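Local coordinates for BpsB (PgaB), Poly-beta-1,6-N-acetyl-D-glucosamine N-deacetylase (Bordetella bronchiseptica RB50, PDB 5BU6), which deacetylates poly-beta-1,6-N-acetyl-D-glucosamine as a metal-dependent family 4 carbohydrate esterase and is required for biofilm formation, at residues H154-H159 with R197-T202; E191-V196 with D230-E235. The protein carries 5 engineered substitutions. All coordinates share one frame; numbering follows the deposited sequence.

Interaction 1 (H154-H159 with R197-T202). With NI (nickel (II) ion), chain C.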
loop_
_atom_site.group_PDB
_atom_site.type_symbol
_atom_site.label_atom_id
_atom_site.label_comp_id
_atom_site.label_asym_id
_atom_site.label_seq_id
_atom_site.Cartn_x
_atom_site.Cartn_y
_atom_site.Cartn_z
ATOM N N HIS A 154 2.283 -4.328 2.267
ATOM C CA HIS A 154 0.956 -4.401 1.638
ATOM C C HIS A 154 0.297 -5.717 2.044
ATOM O O HIS A 154 -0.499 -6.269 1.292
ATOM C CB HIS A 154 1.073 -4.288 0.106
ATOM C CG HIS A 154 -0.143 -3.732 -0.556
ATOM N ND1 HIS A 154 -1.134 -3.066 0.138
ATOM C CD2 HIS A 154 -0.539 -3.750 -1.852
ATOM C CE1 HIS A 154 -2.091 -2.704 -0.701
ATOM N NE2 HIS A 154 -1.744 -3.090 -1.917
ATOM N N SER A 155 0.647 -6.174 3.251
ATOM C CA SER A 155 0.290 -7.473 3.865
ATOM C C SER A 155 1.183 -8.592 3.316
ATOM O O SER A 155 1.928 -8.389 2.371
ATOM C CB SER A 155 -1.190 -7.847 3.679
ATOM O OG SER A 155 -1.427 -8.443 2.406
ATOM N N HIS A 156 1.125 -9.757 3.946
ATOM C CA HIS A 156 1.766 -10.959 3.408
ATOM C C HIS A 156 0.815 -11.602 2.408
ATOM O O HIS A 156 1.107 -11.669 1.236
ATOM C CB HIS A 156 2.136 -11.952 4.523
ATOM C CG HIS A 156 2.821 -13.195 4.032
ATOM N ND1 HIS A 156 4.008 -13.166 3.334
ATOM C CD2 HIS A 156 2.477 -14.501 4.134
ATOM C CE1 HIS A 156 4.370 -14.399 3.032
ATOM N NE2 HIS A 156 3.454 -15.231 3.500
ATOM N N ASN A 157 -0.336 -12.044 2.884
ATOM C CA ASN A 157 -1.304 -12.706 2.020
ATOM C C ASN A 157 -2.730 -12.224 2.285
ATOM O O ASN A 157 -3.648 -13.009 2.381
ATOM C CB ASN A 157 -1.203 -14.221 2.204
ATOM C CG ASN A 157 -1.937 -14.998 1.135
ATOM O OD1 ASN A 157 -2.186 -14.492 0.031
ATOM N ND2 ASN A 157 -2.297 -16.232 1.459
ATOM N N LEU A 158 -2.917 -10.918 2.431
ATOM C CA LEU A 158 -4.275 -10.401 2.625
ATOM C C LEU A 158 -4.768 -9.669 1.388
ATOM O O LEU A 158 -5.832 -9.055 1.416
ATOM C CB LEU A 158 -4.327 -9.464 3.825
ATOM C CG LEU A 158 -3.928 -10.120 5.144
ATOM C CD1 LEU A 158 -3.956 -9.066 6.223
ATOM C CD2 LEU A 158 -4.846 -11.274 5.492
ATOM N N HIS A 159 -3.988 -9.718 0.314
ATOM C CA HIS A 159 -4.344 -8.982 -0.902
ATOM C C HIS A 159 -5.211 -9.866 -1.805
ATOM O O HIS A 159 -4.875 -10.125 -2.963
ATOM C CB HIS A 159 -3.068 -8.502 -1.619
ATOM C CG HIS A 159 -3.275 -7.282 -2.470
ATOM N ND1 HIS A 159 -4.223 -7.219 -3.466
ATOM C CD2 HIS A 159 -2.635 -6.091 -2.492
ATOM C CE1 HIS A 159 -4.175 -6.037 -4.052
ATOM N NE2 HIS A 159 -3.221 -5.330 -3.478
ATOM N N ARG A 197 -2.635 -10.957 12.602
ATOM C CA ARG A 197 -1.358 -10.669 13.269
ATOM C C ARG A 197 -0.165 -11.390 12.652
ATOM O O ARG A 197 0.851 -10.771 12.355
ATOM C CB ARG A 197 -1.418 -11.028 14.753
ATOM C CG ARG A 197 -0.334 -10.327 15.559
ATOM C CD ARG A 197 -0.357 -10.763 17.013
ATOM N NE ARG A 197 -1.553 -10.316 17.719
ATOM C CZ ARG A 197 -2.589 -11.095 18.011
ATOM N NH1 ARG A 197 -2.584 -12.368 17.649
ATOM N NH2 ARG A 197 -3.634 -10.602 18.669
ATOM N N GLN A 198 -0.294 -12.700 12.474
ATOM C CA GLN A 198 0.767 -13.499 11.877
ATOM C C GLN A 198 1.095 -13.013 10.475
ATOM O O GLN A 198 2.263 -12.949 10.101
ATOM C CB GLN A 198 0.372 -14.978 11.849
ATOM C CG GLN A 198 1.442 -15.907 11.297
ATOM C CD GLN A 198 2.549 -16.205 12.297
ATOM O OE1 GLN A 198 3.381 -15.347 12.599
ATOM N NE2 GLN A 198 2.569 -17.432 12.807
ATOM N N ASP A 199 0.067 -12.650 9.711
ATOM C CA ASP A 199 0.277 -12.086 8.380
ATOM C C ASP A 199 1.152 -10.834 8.422
ATOM O O ASP A 199 2.141 -10.745 7.705
ATOM C CB ASP A 199 -1.057 -11.749 7.723
ATOM C CG ASP A 199 -0.898 -11.363 6.267
ATOM O OD1 ASP A 199 -0.522 -10.197 6.002
ATOM O OD2 ASP A 199 -1.140 -12.226 5.393
ATOM N N LEU A 200 0.787 -9.864 9.258
ATOM C CA LEU A 200 1.557 -8.624 9.307
ATOM C C LEU A 200 2.976 -8.883 9.807
ATOM O O LEU A 200 3.938 -8.309 9.285
ATOM C CB LEU A 200 0.858 -7.585 10.198
ATOM C CG LEU A 200 -0.537 -7.180 9.718
ATOM C CD1 LEU A 200 -1.156 -6.104 10.599
ATOM C CD2 LEU A 200 -0.479 -6.731 8.274
ATOM N N LYS A 201 3.100 -9.727 10.832
ATOM C CA LYS A 201 4.401 -10.058 11.406
ATOM C C LYS A 201 5.302 -10.705 10.350
ATOM O O LYS A 201 6.472 -10.354 10.208
ATOM C CB LYS A 201 4.249 -11.004 12.602
ATOM C CG LYS A 201 5.531 -11.201 13.411
ATOM C CD LYS A 201 5.489 -12.477 14.255
ATOM C CE LYS A 201 4.192 -12.616 15.051
ATOM N NZ LYS A 201 4.116 -11.708 16.234
ATOM N N THR A 202 4.748 -11.660 9.614
ATOM C CA THR A 202 5.486 -12.291 8.528
ATOM C C THR A 202 5.969 -11.285 7.472
ATOM O O THR A 202 7.135 -11.336 7.066
ATOM C CB THR A 202 4.635 -13.394 7.860
ATOM O OG1 THR A 202 4.292 -14.373 8.843
ATOM C CG2 THR A 202 5.406 -14.091 6.733
HETATM NI NI NI C . -2.712 -3.355 -3.873
HETATM O O HOH W 1 -2.213 -1.376 -4.467
HETATM O O HOH W 2 -3.647 -3.376 -5.828
#
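Arg-197 opens the helical segment, its side chain reaching Glu-235 of helix 227-235 rather than the 154-159 loop, and Gln-198 contributes its carbonyl, which receives both Thr-202 N and Thr-202 OG1. Asp-199 carries the contact. Its CG stands anti to the backbone N (chi1 -171°), which drives the carboxylate into the turn of the loop, where each oxygen takes one backbone N-H. Asp-199 OD1 accepts from His-156 N at 2.7 Å, the donor lying above the carboxylate plane, while the syn lone pair of Asp-199 OD2 receives Asn-157 N at 2.6 Å, nearly straight at 160°. Two short bonds thus fix the rotation of this buried carboxylate. Leu-158 lies against it, Leu-158 CG 3.5 Å from Asp-199 CG, the two side chains sliding past each other in opposite directions. One helical turn on, Thr-202 places CG2 anti to its own N and sets that methyl squarely over a face of the His-156 imidazole, 3.7 Å from the ring centroid, a CH-pi contact. The same ring is held at ND1 by Thr-110 OG1. Within the loop, Ser-155 OG donates to His-154 O and accepts from Leu-158 N at 2.9 Å, an ST motif that closes the turn between the two metal ligands. His-154 NE2 and His-159 NE2 bind nickel at 2.2 and 2.1 Å, with Asp-84 and two waters also at the ion, the His-His-Asp site of family 4 carbohydrate esterases. Asp-199 thus holds the backbone of the loop that links the two histidine ligands, without touching either of them. The loop follows strand 149-153, which pairs in parallel with strand 104-108, and helix 189-211 covers it, with helix 227-235 packed beyond.

Interaction 2 (E191-V196 with D230-E235)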
loop_
_atom_site.group_PDB
_atom_site.type_symbol
_atom_site.label_atom_id
_atom_site.label_comp_id
_atom_site.label_asym_id
_atom_site.label_seq_id
_atom_site.Cartn_x
_atom_site.Cartn_y
_atom_site.Cartn_z
ATOM N N GLU A 191 -9.181 -16.484 16.536
ATOM C CA GLU A 191 -8.632 -17.026 15.287
ATOM C C GLU A 191 -8.387 -15.932 14.251
ATOM O O GLU A 191 -7.336 -15.888 13.590
ATOM C CB GLU A 191 -9.573 -18.085 14.702
ATOM C CG GLU A 191 -9.735 -19.330 15.557
ATOM C CD GLU A 191 -10.835 -20.252 15.050
ATOM O OE1 GLU A 191 -11.665 -19.805 14.231
ATOM O OE2 GLU A 191 -10.870 -21.427 15.469
ATOM N N TYR A 192 -9.366 -15.047 14.109
ATOM C CA TYR A 192 -9.273 -13.948 13.154
ATOM C C TYR A 192 -8.103 -13.016 13.466
ATOM O O TYR A 192 -7.291 -12.710 12.591
ATOM C CB TYR A 192 -10.589 -13.173 13.151
ATOM C CG TYR A 192 -10.554 -11.851 12.448
ATOM C CD1 TYR A 192 -10.145 -11.746 11.121
ATOM C CD2 TYR A 192 -10.977 -10.703 13.097
ATOM C CE1 TYR A 192 -10.129 -10.510 10.475
ATOM C CE2 TYR A 192 -10.977 -9.486 12.470
ATOM C CZ TYR A 192 -10.553 -9.386 11.162
ATOM O OH TYR A 192 -10.574 -8.154 10.559
ATOM N N ARG A 193 -8.012 -12.583 14.720
ATOM C CA ARG A 193 -6.919 -11.709 15.146
ATOM C C ARG A 193 -5.574 -12.368 14.900
ATOM O O ARG A 193 -4.652 -11.733 14.382
ATOM C CB ARG A 193 -7.064 -11.357 16.634
ATOM C CG ARG A 193 -8.048 -10.242 16.912
ATOM C CD ARG A 193 -8.249 -10.015 18.423
ATOM N NE ARG A 193 -8.939 -8.754 18.653
ATOM C CZ ARG A 193 -8.324 -7.598 18.884
ATOM N NH1 ARG A 193 -6.999 -7.550 18.940
ATOM N NH2 ARG A 193 -9.035 -6.493 19.069
ATOM N N ALA A 194 -5.475 -13.641 15.273
ATOM C CA ALA A 194 -4.241 -14.416 15.094
ATOM C C ALA A 194 -3.806 -14.475 13.624
ATOM O O ALA A 194 -2.627 -14.283 13.306
ATOM C CB ALA A 194 -4.415 -15.813 15.645
ATOM N N ARG A 195 -4.754 -14.740 12.727
ATOM C CA ARG A 195 -4.427 -14.805 11.305
ATOM C C ARG A 195 -3.887 -13.466 10.812
ATOM O O ARG A 195 -2.827 -13.416 10.177
ATOM C CB ARG A 195 -5.653 -15.238 10.486
ATOM C CG ARG A 195 -5.434 -15.297 8.970
ATOM C CD ARG A 195 -6.631 -15.954 8.247
ATOM N NE ARG A 195 -7.893 -15.240 8.475
ATOM C CZ ARG A 195 -8.252 -14.134 7.827
ATOM N NH1 ARG A 195 -7.458 -13.618 6.902
ATOM N NH2 ARG A 195 -9.410 -13.547 8.095
ATOM N N VAL A 196 -4.588 -12.372 11.105
ATOM C CA VAL A 196 -4.121 -11.067 10.651
ATOM C C VAL A 196 -2.786 -10.687 11.303
ATOM O O VAL A 196 -1.898 -10.160 10.632
ATOM C CB VAL A 196 -5.147 -9.960 10.930
ATOM C CG1 VAL A 196 -4.582 -8.617 10.552
ATOM C CG2 VAL A 196 -6.451 -10.239 10.175
ATOM N N ASP A 230 -6.526 -2.741 13.250
ATOM C CA ASP A 230 -5.697 -1.611 13.666
ATOM C C ASP A 230 -4.996 -1.934 14.981
ATOM O O ASP A 230 -3.832 -1.592 15.179
ATOM C CB ASP A 230 -6.532 -0.338 13.789
ATOM C CG ASP A 230 -7.056 0.140 12.430
ATOM O OD1 ASP A 230 -6.510 -0.311 11.399
ATOM O OD2 ASP A 230 -8.007 0.944 12.388
ATOM N N GLN A 231 -5.701 -2.626 15.861
ATOM C CA GLN A 231 -5.140 -3.006 17.154
ATOM C C GLN A 231 -4.009 -4.013 16.975
ATOM O O GLN A 231 -2.965 -3.931 17.611
ATOM C CB GLN A 231 -6.230 -3.586 18.043
ATOM C CG GLN A 231 -5.763 -3.916 19.438
ATOM C CD GLN A 231 -6.835 -4.633 20.229
ATOM O OE1 GLN A 231 -8.030 -4.451 19.979
ATOM N NE2 GLN A 231 -6.418 -5.467 21.178
ATOM N N VAL A 232 -4.229 -4.964 16.082
ATOM C CA VAL A 232 -3.253 -5.990 15.794
ATOM C C VAL A 232 -2.020 -5.406 15.081
ATOM O O VAL A 232 -0.893 -5.792 15.363
ATOM C CB VAL A 232 -3.903 -7.103 14.940
ATOM C CG1 VAL A 232 -2.897 -7.776 14.090
ATOM C CG2 VAL A 232 -4.638 -8.089 15.833
ATOM N N ALA A 233 -2.235 -4.473 14.161
ATOM C CA ALA A 233 -1.119 -3.788 13.503
ATOM C C ALA A 233 -0.248 -3.085 14.549
ATOM O O ALA A 233 0.978 -3.114 14.472
ATOM C CB ALA A 233 -1.638 -2.792 12.477
ATOM N N ALA A 234 -0.892 -2.452 15.518
ATOM C CA ALA A 234 -0.183 -1.785 16.613
ATOM C C ALA A 234 0.666 -2.763 17.429
ATOM O O ALA A 234 1.776 -2.432 17.844
ATOM C CB ALA A 234 -1.157 -1.080 17.513
ATOM N N GLU A 235 0.146 -3.969 17.642
ATOM C CA GLU A 235 0.866 -4.981 18.416
ATOM C C GLU A 235 2.153 -5.394 17.722
ATOM O O GLU A 235 3.144 -5.679 18.386
ATOM C CB GLU A 235 -0.002 -6.222 18.660
ATOM C CG GLU A 235 -1.194 -5.991 19.572
ATOM C CD GLU A 235 -2.185 -7.136 19.527
ATOM O OE1 GLU A 235 -1.838 -8.209 18.991
ATOM O OE2 GLU A 235 -3.316 -6.957 20.019
#
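Two surface helices of the deacetylase domain cross here, joined by a small apolar core and a polar clasp at its margin. Segment 191-196, early in helix 189-211, and segment 230-235, the end of helix 227-235, approach to 9.8 Å between axes with a signed crossing angle of -47°. Val-232 is the main apolar side chain between them. Its CG1, anti to the backbone N, meets CG1 of Val-196 at 4.0 Å, while its CG2 touches Arg-193 at both ends, 3.9 Å from the backbone O and 3.9 Å from NH1. Arg-193 leaves its helix with CG anti to the carbonyl carbon, then runs extended from CG to NE, so that the chain crosses Val-232 obliquely and brings the guanidinium to the tip of Gln-231. There NH2 of Arg-193 donates to Gln-231 OE1 at a very short 2.5 Å, with an N-H...acceptor angle of 160°. The oxygen sits close to the guanidinium plane, yet the donor stands well above the amide's carbonyl plane, the two flat groups being turned 59° apart. Packing is tight: Arg-193 NH1 comes within 3.1 Å of Gln-231 NE2, a pair of donors that cannot bond to each other. The same NH2 also pairs with Asp-228, whereas Glu-235 OE2 reaches Arg-193 NH1 only as a long salt bridge of 3.9 Å, its carboxylate being engaged chiefly by Arg-197. The clasp thus spreads one arginine over several acceptors of helix 227-235. On the flank, Tyr-192 rests against the first turn of that helix at Asp-228 and Thr-229, while Asp-230 is hydrogen-bonded to Gln-257, shortly before strand 261-266.

How the interactions relate
Helix 189-211 serves both contacts, offering successive turns to helix 227-235 in interaction 2 and to the metal-binding loop in interaction 1; the two centres lie about 10 Å apart. Arg-197 is the main bridge: its NE forms a salt bridge with Glu-235 OE1 at 2.5 Å, and its CA packs on Val-232 CG1 at 3.4 Å. Leu-200 CD1 meets Ala-233 CA at 3.7 Å, and Leu-158 CD2 touches Arg-195 NH1 at 3.8 Å. Outward from the nickel bound by His-154 and His-159, the layers run from the histidine loop through helix 189-211 to helix 227-235, so interaction 2 is peripheral while interaction 1 adjoins the metal site.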